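Local coordinates for protein 4-hydroxybenzoyl-CoA thioesterase (Pseudomonas sp. CBS3, PDB 1LO7) that hydrolyses 4-hydroxybenzoyl-CoA to 4-hydroxybenzoate and free CoA, the last step in converting 4-chlorobenzoate to 4-hydroxybenzoate, at residues Thr6-Ile11 with Asp75-Ile80; Val93-Val98 with Val110-Glu115. All blocks are in the same frame, centred on the assembly; numbering follows the deposited sequence.

Contact 1: residues Thr6-Ile11 with Asp75-Ile80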
# COMPACT_ATOMS: atom_id res chain seq x y z
N THR A 6 -1.91 -18.16 -15.47
CA THR A 6 -0.71 -17.40 -15.26
C THR A 6 -0.95 -15.95 -15.53
O THR A 6 -1.76 -15.57 -16.38
CB THR A 6 0.35 -17.86 -16.28
OG1 THR A 6 0.82 -19.15 -15.94
CG2 THR A 6 1.51 -16.88 -16.23
N MET A 7 -0.23 -15.13 -14.78
CA MET A 7 -0.30 -13.68 -14.96
C MET A 7 1.03 -13.07 -14.66
O MET A 7 1.84 -13.63 -13.93
CB MET A 7 -1.44 -12.92 -14.25
CG MET A 7 -1.28 -12.91 -12.76
SD MET A 7 -2.46 -11.78 -11.98
CE MET A 7 -1.83 -10.17 -12.49
N GLN A 8 1.24 -11.92 -15.25
CA GLN A 8 2.48 -11.19 -15.08
C GLN A 8 2.29 -9.97 -14.21
O GLN A 8 1.19 -9.39 -14.13
CB GLN A 8 3.09 -10.81 -16.42
CG GLN A 8 3.48 -12.09 -17.20
CD GLN A 8 4.57 -11.88 -18.22
OE1 GLN A 8 5.61 -12.54 -18.15
NE2 GLN A 8 4.34 -10.97 -19.18
N GLN A 9 3.39 -9.60 -13.55
CA GLN A 9 3.38 -8.46 -12.66
C GLN A 9 4.74 -7.71 -12.69
O GLN A 9 5.80 -8.27 -12.38
CB GLN A 9 2.93 -8.89 -11.25
CG GLN A 9 2.99 -7.70 -10.28
CD GLN A 9 2.00 -6.63 -10.71
OE1 GLN A 9 0.84 -6.97 -10.89
NE2 GLN A 9 2.46 -5.38 -10.94
N ARG A 10 4.73 -6.42 -13.09
CA ARG A 10 5.98 -5.67 -13.14
C ARG A 10 6.21 -5.04 -11.79
O ARG A 10 5.26 -4.57 -11.18
CB ARG A 10 6.11 -4.66 -14.26
CG ARG A 10 7.60 -4.32 -14.50
CD ARG A 10 7.88 -3.29 -15.60
NE ARG A 10 7.27 -1.98 -15.31
CZ ARG A 10 6.68 -1.16 -16.21
NH1 ARG A 10 6.60 -1.44 -17.51
NH2 ARG A 10 6.16 -0.00 -15.78
N ILE A 11 7.44 -5.06 -11.33
CA ILE A 11 7.73 -4.50 -10.02
C ILE A 11 8.12 -3.06 -10.23
O ILE A 11 8.91 -2.77 -11.13
CB ILE A 11 8.88 -5.25 -9.34
CG1 ILE A 11 8.49 -6.74 -9.12
CG2 ILE A 11 9.24 -4.53 -8.01
CD1 ILE A 11 9.65 -7.63 -8.59
N ASP A 75 11.54 -3.20 -12.10
CA ASP A 75 11.78 -3.51 -13.51
C ASP A 75 11.77 -5.00 -13.75
O ASP A 75 11.63 -5.45 -14.88
CB ASP A 75 12.90 -2.78 -14.21
CG ASP A 75 12.57 -1.31 -14.31
OD1 ASP A 75 11.47 -0.89 -14.60
OD2 ASP A 75 13.53 -0.55 -13.95
N ASP A 76 11.90 -5.79 -12.69
CA ASP A 76 11.80 -7.21 -12.89
C ASP A 76 10.32 -7.52 -13.23
O ASP A 76 9.38 -6.95 -12.66
CB ASP A 76 12.15 -8.07 -11.62
CG ASP A 76 13.62 -8.06 -11.30
OD1 ASP A 76 14.43 -7.67 -12.12
OD2 ASP A 76 13.92 -8.44 -10.08
N VAL A 77 10.12 -8.45 -14.16
CA VAL A 77 8.80 -8.85 -14.54
C VAL A 77 8.57 -10.23 -13.92
O VAL A 77 9.26 -11.18 -14.29
CB VAL A 77 8.61 -8.89 -16.06
CG1 VAL A 77 7.29 -9.58 -16.39
CG2 VAL A 77 8.61 -7.45 -16.57
N LEU A 78 7.62 -10.32 -12.99
CA LEU A 78 7.34 -11.58 -12.37
C LEU A 78 6.25 -12.33 -13.12
O LEU A 78 5.34 -11.75 -13.70
CB LEU A 78 6.83 -11.37 -10.93
CG LEU A 78 7.72 -10.53 -10.02
CD1 LEU A 78 6.94 -10.27 -8.74
CD2 LEU A 78 8.95 -11.33 -9.65
N THR A 79 6.36 -13.67 -13.06
CA THR A 79 5.37 -14.50 -13.65
C THR A 79 4.75 -15.27 -12.50
O THR A 79 5.48 -15.91 -11.73
CB THR A 79 5.94 -15.45 -14.70
OG1 THR A 79 6.30 -14.68 -15.83
CG2 THR A 79 4.84 -16.40 -15.12
N ILE A 80 3.44 -15.15 -12.34
CA ILE A 80 2.75 -15.85 -11.28
C ILE A 80 1.86 -17.00 -11.85
O ILE A 80 1.06 -16.77 -12.76
CB ILE A 80 1.90 -14.90 -10.44
CG1 ILE A 80 2.74 -13.67 -10.11
CG2 ILE A 80 1.39 -15.65 -9.19
CD1 ILE A 80 1.98 -12.68 -9.23
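The carboxamide of Gln8 turns its oxygen to the side chains of the facing strand: OE1 stands 3.2 Å from Thr79 OG1, a weak hydrogen bond, and 3.8 Å from the Val77 methyl CG1. This is an antiparallel strand pair of the hot dog sheet. The carboxamide of Gln9 turns back on its own strand, NE2 donating close to the amide plane to Arg10 O at 2.9 Å. Arg10 lays its methylene CG 3.9 Å from Val77 CG2 and carries its guanidinium on to a salt bridge with Glu12. Asp75 OD1 lies 4.4 Å from Arg10 NE, well out of the guanidinium plane, so only the charges attract; its salt bridge is with Arg36 of the second subunit. Gln8, Arg10, Val77 and Thr79 share a partly exposed face that suits the long polar chains of Gln8 and Arg10. Met7, Gln9, Leu78 and Ile80 share the other, where helix 25-41 touches the first three. Met7 with Ile80 and Gln9 with Leu78 are the hydrogen-bonded pairs, the former including Ile80 N to Met7 O at 2.7 Å. Past the strand end, Ile11 continues the bonding with Asp76 O and, through its own O, with Asp75 N. Its CG1 lies anti to the carbonyl carbon (chi1 -61°), and CD1 beyond it reaches the fork of Leu78, 3.8 Å from CG; Trp30 touches both residues. An alanine in place of Leu78 removes CG and both methyls, and would probably leave a gap beside Ile11 CD1 and take from Trp30 part of its packing. At the other end, the methyls Thr6 CG2 and Thr79 CG2 meet at 3.5 Å.

Contact 2: residues Val93-Val98 with Val110-Glu115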
# COMPACT_ATOMS: atom_id res chain seq x y z
N VAL A 93 -7.33 -24.89 -1.12
CA VAL A 93 -5.94 -24.51 -1.05
C VAL A 93 -5.59 -24.00 -2.41
O VAL A 93 -5.75 -24.72 -3.40
CB VAL A 93 -5.04 -25.72 -0.68
CG1 VAL A 93 -3.57 -25.28 -0.68
CG2 VAL A 93 -5.39 -26.37 0.68
N GLN A 94 -5.16 -22.74 -2.46
CA GLN A 94 -4.77 -22.11 -3.70
C GLN A 94 -3.24 -21.88 -3.67
O GLN A 94 -2.71 -21.20 -2.79
CB GLN A 94 -5.52 -20.76 -3.92
CG GLN A 94 -5.48 -20.25 -5.36
CD GLN A 94 -6.48 -19.11 -5.57
OE1 GLN A 94 -7.05 -18.95 -6.66
NE2 GLN A 94 -6.70 -18.33 -4.54
N ARG A 95 -2.57 -22.48 -4.62
CA ARG A 95 -1.12 -22.37 -4.69
C ARG A 95 -0.69 -21.36 -5.74
O ARG A 95 -1.25 -21.30 -6.85
CB ARG A 95 -0.49 -23.74 -5.03
CG ARG A 95 1.01 -23.60 -5.38
CD ARG A 95 1.75 -24.93 -5.33
NE ARG A 95 1.78 -25.44 -3.97
CZ ARG A 95 2.36 -26.59 -3.65
NH1 ARG A 95 2.94 -27.37 -4.55
NH2 ARG A 95 2.33 -26.97 -2.39
N HIS A 96 0.33 -20.56 -5.37
CA HIS A 96 0.87 -19.57 -6.28
C HIS A 96 2.39 -19.71 -6.37
O HIS A 96 3.06 -19.75 -5.34
CB HIS A 96 0.59 -18.13 -5.84
CG HIS A 96 -0.81 -17.80 -5.46
ND1 HIS A 96 -1.72 -17.42 -6.41
CD2 HIS A 96 -1.38 -17.74 -4.24
CE1 HIS A 96 -2.84 -17.16 -5.76
NE2 HIS A 96 -2.67 -17.37 -4.45
N SER A 97 2.92 -19.81 -7.59
CA SER A 97 4.37 -19.90 -7.77
C SER A 97 4.80 -18.64 -8.53
O SER A 97 4.26 -18.34 -9.61
CB SER A 97 4.76 -21.14 -8.52
OG SER A 97 4.24 -22.24 -7.77
N VAL A 98 5.76 -17.89 -7.94
CA VAL A 98 6.24 -16.63 -8.54
C VAL A 98 7.68 -16.80 -9.03
O VAL A 98 8.58 -17.20 -8.28
CB VAL A 98 6.22 -15.47 -7.51
CG1 VAL A 98 6.66 -14.16 -8.18
CG2 VAL A 98 4.82 -15.34 -6.88
N VAL A 110 11.12 -17.23 -7.36
CA VAL A 110 11.28 -16.07 -6.47
C VAL A 110 10.60 -16.30 -5.13
O VAL A 110 11.18 -16.13 -4.05
CB VAL A 110 10.79 -14.75 -7.12
CG1 VAL A 110 10.78 -13.63 -6.10
CG2 VAL A 110 11.72 -14.33 -8.25
N MET A 111 9.33 -16.70 -5.21
CA MET A 111 8.59 -16.99 -3.99
C MET A 111 7.42 -17.91 -4.28
O MET A 111 7.03 -18.12 -5.43
CB MET A 111 8.20 -15.72 -3.18
CG MET A 111 7.11 -14.87 -3.80
SD MET A 111 5.43 -15.34 -3.33
CE MET A 111 5.24 -15.07 -1.54
N ARG A 112 6.88 -18.49 -3.22
CA ARG A 112 5.74 -19.38 -3.41
C ARG A 112 4.82 -19.28 -2.21
O ARG A 112 5.29 -19.01 -1.09
CB ARG A 112 6.20 -20.83 -3.59
CG ARG A 112 5.01 -21.79 -3.72
CD ARG A 112 5.38 -23.22 -4.20
NE ARG A 112 5.72 -23.38 -5.64
CZ ARG A 112 6.87 -23.87 -6.15
NH1 ARG A 112 7.87 -24.31 -5.38
NH2 ARG A 112 6.99 -23.96 -7.47
N ALA A 113 3.51 -19.49 -2.42
CA ALA A 113 2.64 -19.45 -1.29
C ALA A 113 1.45 -20.39 -1.50
O ALA A 113 0.94 -20.50 -2.62
CB ALA A 113 2.09 -18.03 -1.03
N ASP A 114 1.04 -21.06 -0.42
CA ASP A 114 -0.12 -21.91 -0.43
C ASP A 114 -1.09 -21.15 0.46
O ASP A 114 -0.86 -21.01 1.68
CB ASP A 114 0.10 -23.29 0.17
CG ASP A 114 0.77 -24.17 -0.84
OD1 ASP A 114 0.82 -23.90 -2.01
OD2 ASP A 114 1.29 -25.24 -0.33
N GLU A 115 -2.16 -20.64 -0.15
CA GLU A 115 -3.19 -19.90 0.57
C GLU A 115 -4.40 -20.76 0.80
O GLU A 115 -4.81 -21.48 -0.11
CB GLU A 115 -3.67 -18.65 -0.25
CG GLU A 115 -2.55 -17.61 -0.49
CD GLU A 115 -3.09 -16.42 -1.26
OE1 GLU A 115 -3.92 -16.52 -2.12
OE2 GLU A 115 -2.53 -15.29 -0.92
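Val98 O receives two backbone N-H groups of the facing strand, Val110 N at 2.7 Å and Met111 N at 3.2 Å. Two residues set against one make a classic beta bulge, here in the hairpin of strands 91-101 and 107-123 of the hot dog sheet. Beyond it the strands run in regular antiparallel register to Gln94 and Glu115. One face is polar. Arg95 grips Asp114 side-on, NE to OD1 at 2.7 Å and NH2 to OD2 at 2.9 Å; both oxygens use their syn lone pairs, and the guanidinium and carboxylate planes are only 1° apart. Arg112 also works side-on but brings NE (2.8 Å) and, less closely, NH2 to the single oxygen Ser97 OG, on a short side chain whose hydroxyl meets the edge of the guanidinium, near its plane. Arg112 CD lies over one face of the Arg95 guanidinium, and the NE atoms of Arg95 and Arg112 are 4.7 Å apart, a repulsion that the Asp114 carboxylate probably eases. The other face, partly covered by helix 25-41, mixes apolar Val98, Met111 and Ala113, the last small and in touch with Leu31, with a buried His-carboxylate pair. His96 NE2 donates to Glu115 OE1 at 2.8 Å, in the ring plane but from above the carboxylate, the two planes being 90° apart. Thr82 OG1 holds His96 ND1, and Arg117 forms a salt bridge to Glu115 OE1. Near the bulge, Met111 CG falls between backbone N and carbonyl carbon (chi1 71°), against Val98, and the sulphur SD rests 3.6 Å from Val98 CG2.

Overall arrangement
Contacts 1 and 2 belong to one continuous antiparallel sheet, their centres about 14 Å apart. Strand 91-101 follows strand 77-87 in the chain and lies next to it in the sheet, so the second strand of contact 1 borders the first of contact 2: Thr79 bonds to Ser99 through the backbone, and Leu78 CB packs 3.9 Å from Val98 CG1. Both contacts set side chains against helix 25-41, the helix that the hot dog sheet wraps around. The Ile11 side chain is about 10 Å from that of the active-site residue Asp17 and about 9 Å from a bound 4-hydroxyphenacyl-CoA; the Val110 side chain is about 6 Å from a bound 4-hydroxyphenacyl-CoA, and that of Glu115 about 4 Å from that of substrate-binding Ile61.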